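Local coordinates for ABC transporter substrate-binding protein (Bradyrhizobium japonicum, PDB 4I1D) that probably captures a small solute in the periplasm for an ABC transporter, with polyamines as uncertain candidates, and holds D-malate in the crystal, at residues G12-A17 against Q229-C234; S186-A191 against N206-A211. One frame throughout, in Å; residues are numbered along the deposited sequence.

Interaction 1. Residues G12-A17 against Q229-C234; sequences GAYQAA and QSTSLC
Y14 and T231 meet by their hydroxyls where the first helix of a periplasmic binding protein fold faces its β-sheet. Helix 12-30 is the connection of a β-α-β crossover between the parallel strands 4-9 and 33-38, and segment 229-234 lies on strand 219-235, which pairs antiparallel with strand 59-63. The backbones stay well apart, with 11.8 Å between the CA atoms of Y14 and T231, and the two segments bury just 54 Å² between them. The gap is crossed by the length of the tyrosine: its CB leaves the helix toward the strand, and chi1 of 172° turns CG away from the backbone N, so that the ring extends outward and delivers OH to the sheet. T231 answers with CB turned toward the helix. Its chi1 of 55° tucks OG1 in over the backbone, where Y14 OH, D61 and E103 meet it, and the two side chains run past one another in opposite senses. D61 joins the pair, its OD2 hydrogen-bonded to Y14 OH and its OD1 to T231 OG1, while E103 OE1 also bonds to T231 OG1. Two carboxylates gathered at one small hydroxyl may make one of the acids easier to protonate. Across the contact, Y14 OH lies 3.3 Å from T231 OG1.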
ATOM      1  N   GLY A  12      11.031  18.458  31.392  1.00 52.26           N
ATOM      2  CA  GLY A  12      10.802  19.887  31.227  1.00 59.55           C
ATOM      3  C   GLY A  12      10.741  20.661  32.535  1.00 54.21           C
ATOM      4  O   GLY A  12      11.300  20.215  33.547  1.00 46.32           O
ATOM      5  N   ALA A  13      10.074  21.820  32.518  1.00 44.21           N
ATOM      6  CA  ALA A  13      10.003  22.659  33.716  1.00 41.00           C
ATOM      7  C   ALA A  13       9.335  21.897  34.855  1.00 52.64           C
ATOM      8  O   ALA A  13       9.743  22.000  36.017  1.00 45.78           O
ATOM      9  CB  ALA A  13       9.260  23.947  33.433  1.00 43.01           C
ATOM     10  N   TYR A  14       8.306  21.131  34.507  1.00 50.36           N
ATOM     11  CA  TYR A  14       7.568  20.326  35.479  1.00 48.67           C
ATOM     12  C   TYR A  14       8.470  19.361  36.255  1.00 49.45           C
ATOM     13  O   TYR A  14       8.463  19.363  37.482  1.00 51.59           O
ATOM     14  CB  TYR A  14       6.421  19.582  34.789  1.00 38.71           C
ATOM     15  CG  TYR A  14       5.688  18.568  35.648  1.00 51.66           C
ATOM     16  CD1 TYR A  14       5.267  18.876  36.937  1.00 54.89           C
ATOM     17  CD2 TYR A  14       5.393  17.306  35.148  1.00 47.54           C
ATOM     18  CE1 TYR A  14       4.588  17.943  37.704  1.00 59.01           C
ATOM     19  CE2 TYR A  14       4.715  16.379  35.897  1.00 47.56           C
ATOM     20  CZ  TYR A  14       4.316  16.688  37.175  1.00 57.20           C
ATOM     21  OH  TYR A  14       3.648  15.729  37.919  1.00 53.73           O
ATOM     22  N   GLN A  15       9.254  18.541  35.557  1.00 48.50           N
ATOM     23  CA  GLN A  15      10.118  17.584  36.261  1.00 45.72           C
ATOM     24  C   GLN A  15      11.253  18.289  37.006  1.00 48.24           C
ATOM     25  O   GLN A  15      11.722  17.806  38.037  1.00 47.76           O
ATOM     26  CB  GLN A  15      10.672  16.516  35.310  1.00 46.33           C
ATOM     27  CG  GLN A  15      11.353  15.340  36.012  1.00 47.15           C
ATOM     28  CD  GLN A  15      11.341  14.052  35.178  1.00 50.85           C
ATOM     29  OE1 GLN A  15      10.507  13.878  34.289  1.00 45.35           O
ATOM     30  NE2 GLN A  15      12.264  13.146  35.475  1.00 47.91           N
ATOM     31  N   ALA A  16      11.716  19.424  36.488  1.00 48.75           N
ATOM     32  CA  ALA A  16      12.771  20.151  37.195  1.00 53.86           C
ATOM     33  C   ALA A  16      12.224  20.665  38.535  1.00 52.65           C
ATOM     34  O   ALA A  16      12.921  20.672  39.550  1.00 46.89           O
ATOM     35  CB  ALA A  16      13.301  21.301  36.355  1.00 52.11           C
ATOM     36  N   ALA A  17      10.965  21.085  38.527  1.00 49.41           N
ATOM     37  CA  ALA A  17      10.328  21.612  39.730  1.00 49.90           C
ATOM     38  C   ALA A  17      10.134  20.504  40.757  1.00 50.28           C
ATOM     39  O   ALA A  17      10.295  20.730  41.954  1.00 52.43           O
ATOM     40  CB  ALA A  17       8.998  22.257  39.386  1.00 49.05           C
ATOM     41  N   GLN A 229      -7.546  18.603  36.705  1.00 38.21           N
ATOM     42  CA  GLN A 229      -7.027  17.259  36.504  1.00 43.53           C
ATOM     43  C   GLN A 229      -5.851  16.992  37.430  1.00 49.24           C
ATOM     44  O   GLN A 229      -5.412  17.889  38.149  1.00 45.30           O
ATOM     45  CB  GLN A 229      -6.592  17.098  35.051  1.00 43.11           C
ATOM     46  CG  GLN A 229      -7.734  17.306  34.061  1.00 43.98           C
ATOM     47  CD  GLN A 229      -7.227  17.698  32.680  1.00 48.36           C
ATOM     48  OE1 GLN A 229      -7.388  18.846  32.240  1.00 50.70           O
ATOM     49  NE2 GLN A 229      -6.602  16.753  31.999  1.00 36.44           N
ATOM     50  N   SER A 230      -5.334  15.764  37.404  1.00 42.24           N
ATOM     51  CA  SER A 230      -4.211  15.408  38.265  1.00 48.61           C
ATOM     52  C   SER A 230      -3.383  14.262  37.703  1.00 44.61           C
ATOM     53  O   SER A 230      -3.887  13.418  36.955  1.00 45.37           O
ATOM     54  CB  SER A 230      -4.731  14.988  39.643  1.00 51.70           C
ATOM     55  OG  SER A 230      -5.385  13.730  39.560  1.00 50.17           O
ATOM     56  N   THR A 231      -2.110  14.218  38.084  1.00 44.96           N
ATOM     57  CA  THR A 231      -1.330  12.992  37.919  1.00 47.66           C
ATOM     58  C   THR A 231      -1.184  12.301  39.275  1.00 49.73           C
ATOM     59  O   THR A 231      -1.381  12.920  40.336  1.00 41.00           O
ATOM     60  CB  THR A 231       0.068  13.246  37.311  1.00 48.04           C
ATOM     61  OG1 THR A 231       0.769  14.204  38.109  1.00 43.14           O
ATOM     62  CG2 THR A 231      -0.051  13.766  35.864  1.00 44.44           C
ATOM     63  N   SER A 232      -0.859  11.014  39.227  1.00 40.66           N
ATOM     64  CA  SER A 232      -0.649  10.215  40.427  1.00 44.57           C
ATOM     65  C   SER A 232       0.624   9.366  40.290  1.00 50.23           C
ATOM     66  O   SER A 232       1.080   9.078  39.178  1.00 52.35           O
ATOM     67  CB  SER A 232      -1.856   9.291  40.684  1.00 45.60           C
ATOM     68  OG  SER A 232      -3.039  10.040  40.904  1.00 53.79           O
ATOM     69  N   LEU A 233       1.183   8.962  41.429  1.00 45.04           N
ATOM     70  CA  LEU A 233       2.337   8.077  41.449  1.00 45.01           C
ATOM     71  C   LEU A 233       1.853   6.642  41.606  1.00 48.65           C
ATOM     72  O   LEU A 233       0.917   6.380  42.367  1.00 42.32           O
ATOM     73  CB  LEU A 233       3.247   8.433  42.612  1.00 44.14           C
ATOM     74  CG  LEU A 233       3.751   9.874  42.677  1.00 46.86           C
ATOM     75  CD1 LEU A 233       4.756   9.993  43.801  1.00 47.39           C
ATOM     76  CD2 LEU A 233       4.386  10.277  41.353  1.00 45.03           C
ATOM     77  N   CYS A 234       2.493   5.728  40.878  1.00 45.38           N
ATOM     78  CA  CYS A 234       2.223   4.294  40.975  1.00 45.45           C
ATOM     79  C   CYS A 234       3.535   3.561  40.754  1.00 51.87           C
ATOM     80  O   CYS A 234       4.511   4.155  40.295  1.00 56.63           O
ATOM     81  CB  CYS A 234       1.214   3.855  39.921  1.00 50.18           C
ATOM     82  SG  CYS A 234       1.732   4.292  38.232  1.00 54.75           S
TER

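Interaction 2. Residues S186-A191 against N206-A211. With MLT (D-malate), chain U.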
ATOM      1  N   SER A 186       1.296  19.336  21.114  1.00 42.45           N
ATOM      2  CA  SER A 186       2.251  19.429  22.219  1.00 47.18           C
ATOM      3  C   SER A 186       2.052  20.684  23.060  1.00 49.43           C
ATOM      4  O   SER A 186       1.558  21.713  22.573  1.00 47.23           O
ATOM      5  CB  SER A 186       3.704  19.353  21.720  1.00 44.08           C
ATOM      6  OG  SER A 186       4.122  20.560  21.110  1.00 47.42           O
ATOM      7  N   GLY A 187       2.453  20.593  24.323  1.00 44.22           N
ATOM      8  CA  GLY A 187       2.319  21.699  25.249  1.00 44.37           C
ATOM      9  C   GLY A 187       3.143  22.883  24.780  1.00 45.47           C
ATOM     10  O   GLY A 187       2.711  24.033  24.865  1.00 49.58           O
ATOM     11  N   ALA A 188       4.333  22.594  24.273  1.00 47.19           N
ATOM     12  CA  ALA A 188       5.225  23.634  23.774  1.00 47.50           C
ATOM     13  C   ALA A 188       4.598  24.328  22.571  1.00 47.21           C
ATOM     14  O   ALA A 188       4.680  25.547  22.431  1.00 48.55           O
ATOM     15  CB  ALA A 188       6.568  23.042  23.406  1.00 46.22           C
ATOM     16  N   GLN A 189       3.953  23.550  21.711  1.00 47.41           N
ATOM     17  CA  GLN A 189       3.290  24.122  20.548  1.00 46.62           C
ATOM     18  C   GLN A 189       2.194  25.094  21.002  1.00 46.02           C
ATOM     19  O   GLN A 189       2.042  26.176  20.440  1.00 42.51           O
ATOM     20  CB  GLN A 189       2.726  23.023  19.641  1.00 44.69           C
ATOM     21  CG  GLN A 189       1.725  23.517  18.590  1.00 50.00           C
ATOM     22  CD  GLN A 189       1.200  22.393  17.703  1.00 48.73           C
ATOM     23  OE1 GLN A 189       1.141  21.236  18.118  1.00 54.22           O
ATOM     24  NE2 GLN A 189       0.830  22.732  16.470  1.00 45.67           N
ATOM     25  N   SER A 190       1.460  24.723  22.046  1.00 46.89           N
ATOM     26  CA  SER A 190       0.351  25.548  22.503  1.00 49.54           C
ATOM     27  C   SER A 190       0.884  26.865  23.047  1.00 48.58           C
ATOM     28  O   SER A 190       0.260  27.911  22.876  1.00 47.50           O
ATOM     29  CB  SER A 190      -0.492  24.824  23.559  1.00 44.74           C
ATOM     30  OG  SER A 190       0.159  24.789  24.815  1.00 44.91           O
ATOM     31  N   ALA A 191       2.041  26.805  23.702  1.00 48.25           N
ATOM     32  CA  ALA A 191       2.680  28.007  24.213  1.00 45.61           C
ATOM     33  C   ALA A 191       3.135  28.911  23.068  1.00 48.45           C
ATOM     34  O   ALA A 191       2.900  30.118  23.090  1.00 50.93           O
ATOM     35  CB  ALA A 191       3.846  27.650  25.089  1.00 40.52           C
ATOM     36  N   ASN A 206      -2.582  25.169  32.255  1.00 41.64           N
ATOM     37  CA  ASN A 206      -2.348  26.443  32.920  1.00 47.08           C
ATOM     38  C   ASN A 206      -0.855  26.727  33.114  1.00 50.66           C
ATOM     39  O   ASN A 206      -0.429  27.878  33.082  1.00 48.11           O
ATOM     40  CB  ASN A 206      -3.086  26.510  34.251  1.00 45.16           C
ATOM     41  CG  ASN A 206      -2.443  25.639  35.308  1.00 47.85           C
ATOM     42  OD1 ASN A 206      -2.644  24.430  35.330  1.00 51.58           O
ATOM     43  ND2 ASN A 206      -1.651  26.252  36.180  1.00 47.34           N
ATOM     44  N   GLY A 207      -0.068  25.671  33.294  1.00 52.67           N
ATOM     45  CA  GLY A 207       1.369  25.810  33.489  1.00 52.73           C
ATOM     46  C   GLY A 207       2.111  26.361  32.284  1.00 47.98           C
ATOM     47  O   GLY A 207       3.083  27.104  32.437  1.00 52.68           O
ATOM     48  N   ARG A 208       1.651  26.003  31.084  1.00 47.46           N
ATOM     49  CA  ARG A 208       2.243  26.500  29.843  1.00 46.76           C
ATOM     50  C   ARG A 208       1.914  27.974  29.638  1.00 48.49           C
ATOM     51  O   ARG A 208       2.738  28.740  29.150  1.00 53.50           O
ATOM     52  CB  ARG A 208       1.758  25.688  28.641  1.00 46.38           C
ATOM     53  CG  ARG A 208       2.478  24.345  28.446  1.00 45.48           C
ATOM     54  CD  ARG A 208       3.932  24.560  28.010  1.00 45.58           C
ATOM     55  NE  ARG A 208       4.634  23.302  27.777  1.00 52.15           N
ATOM     56  CZ  ARG A 208       5.908  23.225  27.403  1.00 53.99           C
ATOM     57  NH1 ARG A 208       6.605  24.338  27.211  1.00 53.32           N
ATOM     58  NH2 ARG A 208       6.482  22.042  27.218  1.00 53.48           N
ATOM     59  N   VAL A 209       0.708  28.372  30.022  1.00 42.59           N
ATOM     60  CA  VAL A 209       0.310  29.762  29.867  1.00 46.08           C
ATOM     61  C   VAL A 209       1.045  30.662  30.837  1.00 48.01           C
ATOM     62  O   VAL A 209       1.593  31.687  30.445  1.00 53.82           O
ATOM     63  CB  VAL A 209      -1.194  29.960  30.099  1.00 48.67           C
ATOM     64  CG1 VAL A 209      -1.562  31.429  29.886  1.00 45.25           C
ATOM     65  CG2 VAL A 209      -1.980  29.060  29.180  1.00 49.43           C
ATOM     66  N   SER A 210       1.046  30.285  32.111  1.00 50.09           N
ATOM     67  CA  SER A 210       1.723  31.087  33.116  1.00 56.78           C
ATOM     68  C   SER A 210       3.186  31.247  32.719  1.00 52.93           C
ATOM     69  O   SER A 210       3.760  32.327  32.865  1.00 54.84           O
ATOM     70  CB  SER A 210       1.613  30.436  34.490  1.00 61.01           C
ATOM     71  OG  SER A 210       2.011  29.081  34.421  1.00 72.40           O
ATOM     72  N   ALA A 211       3.775  30.180  32.182  1.00 46.64           N
ATOM     73  CA  ALA A 211       5.190  30.209  31.805  1.00 50.40           C
ATOM     74  C   ALA A 211       5.448  31.197  30.682  1.00 52.41           C
ATOM     75  O   ALA A 211       6.347  32.030  30.784  1.00 53.48           O
ATOM     76  CB  ALA A 211       5.686  28.816  31.417  1.00 55.81           C
TER
HETATM   77  C1  MLT U 417       3.205  17.075  25.377  1.00 88.64           C
HETATM   78  O1  MLT U 417       4.058  16.169  25.259  1.00 94.54           O
HETATM   79  O2  MLT U 417       2.029  16.845  25.010  1.00 89.46           O
HETATM   80  C2  MLT U 417       3.576  18.408  25.968  1.00 76.95           C
HETATM   81  O3  MLT U 417       4.887  18.835  25.630  1.00 68.40           O
HETATM   82  C3  MLT U 417       3.489  18.300  27.475  1.00 85.01           C
HETATM   83  C4  MLT U 417       4.096  19.553  28.044  1.00 95.43           C
HETATM   84  O4  MLT U 417       5.321  19.593  28.288  1.00101.03           O
HETATM   85  O5  MLT U 417       3.393  20.566  28.269  1.00 92.84           O
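R208 reaches from helix 206-214 across the first turn of helix 187-196, its side chain set as a knob among G187, A188, S190 and A191. The two short helix segments approach to 9.3 Å between axes, inclined at 42°. At the start of the second segment, N206 ties the helix to strand 100-112 and to D266: OD1 accepts from S106 N and ND2 bonds to D266 OD2. Two residues on, R208 carries the contact. Its chain bends at chi2 (-69°) and then runs straight through CD and NE, which lays the guanidinium flat over the peptide link from G187 to A188. G187 C is 3.4 Å from R208 NE, and the N of A188 also lies over that same face. Lower on the arginine, CD passes 4.3 Å from A191 CB. The guanidinium edge is turned to D-malate: NE donates almost straight to O5 at 3.0 Å (170°), and NH2 donates to O4 at 2.9 Å, so both oxygens of one carboxylate are gripped and its rotation is fixed. NH1 forms a salt bridge with D37 of the second subunit. Next in sequence, V209 packs on strands 100-112 and 219-235. The first segment is held in shape by S186 OG, the N-cap acceptor for Q189 N, and by S190 OG, which donates to G187 O at 2.7 Å. The amino end of helix 187-196 faces the ligand and probably favours its negative charge. An arginine pair of bonds to a carboxylate beside a helix N-terminus is the build of an anion-binding site, here in the ligand cleft of a periplasmic binding protein.

In the fold
Interaction 1 and interaction 2 have centres 14 Å apart and nearest atoms about 6 Å apart, without touching. They share no helix or strand, though helix 206-214 leads along the chain into strand 219-235. Interaction 2 is buried and broader, a helix-helix contact around a single arginine that also serves the ligand. Interaction 1 is partly buried and slight, a helix-to-sheet meeting of two hydroxyls. Their charges differ as well: acids gather about segments 12-17 and 229-234, whereas at interaction 2 an arginine is matched by the ligand carboxylate and by D37 of the second subunit. The side chain of Y14 lies about 7 Å from D-malate, and both contacts touch the second subunit.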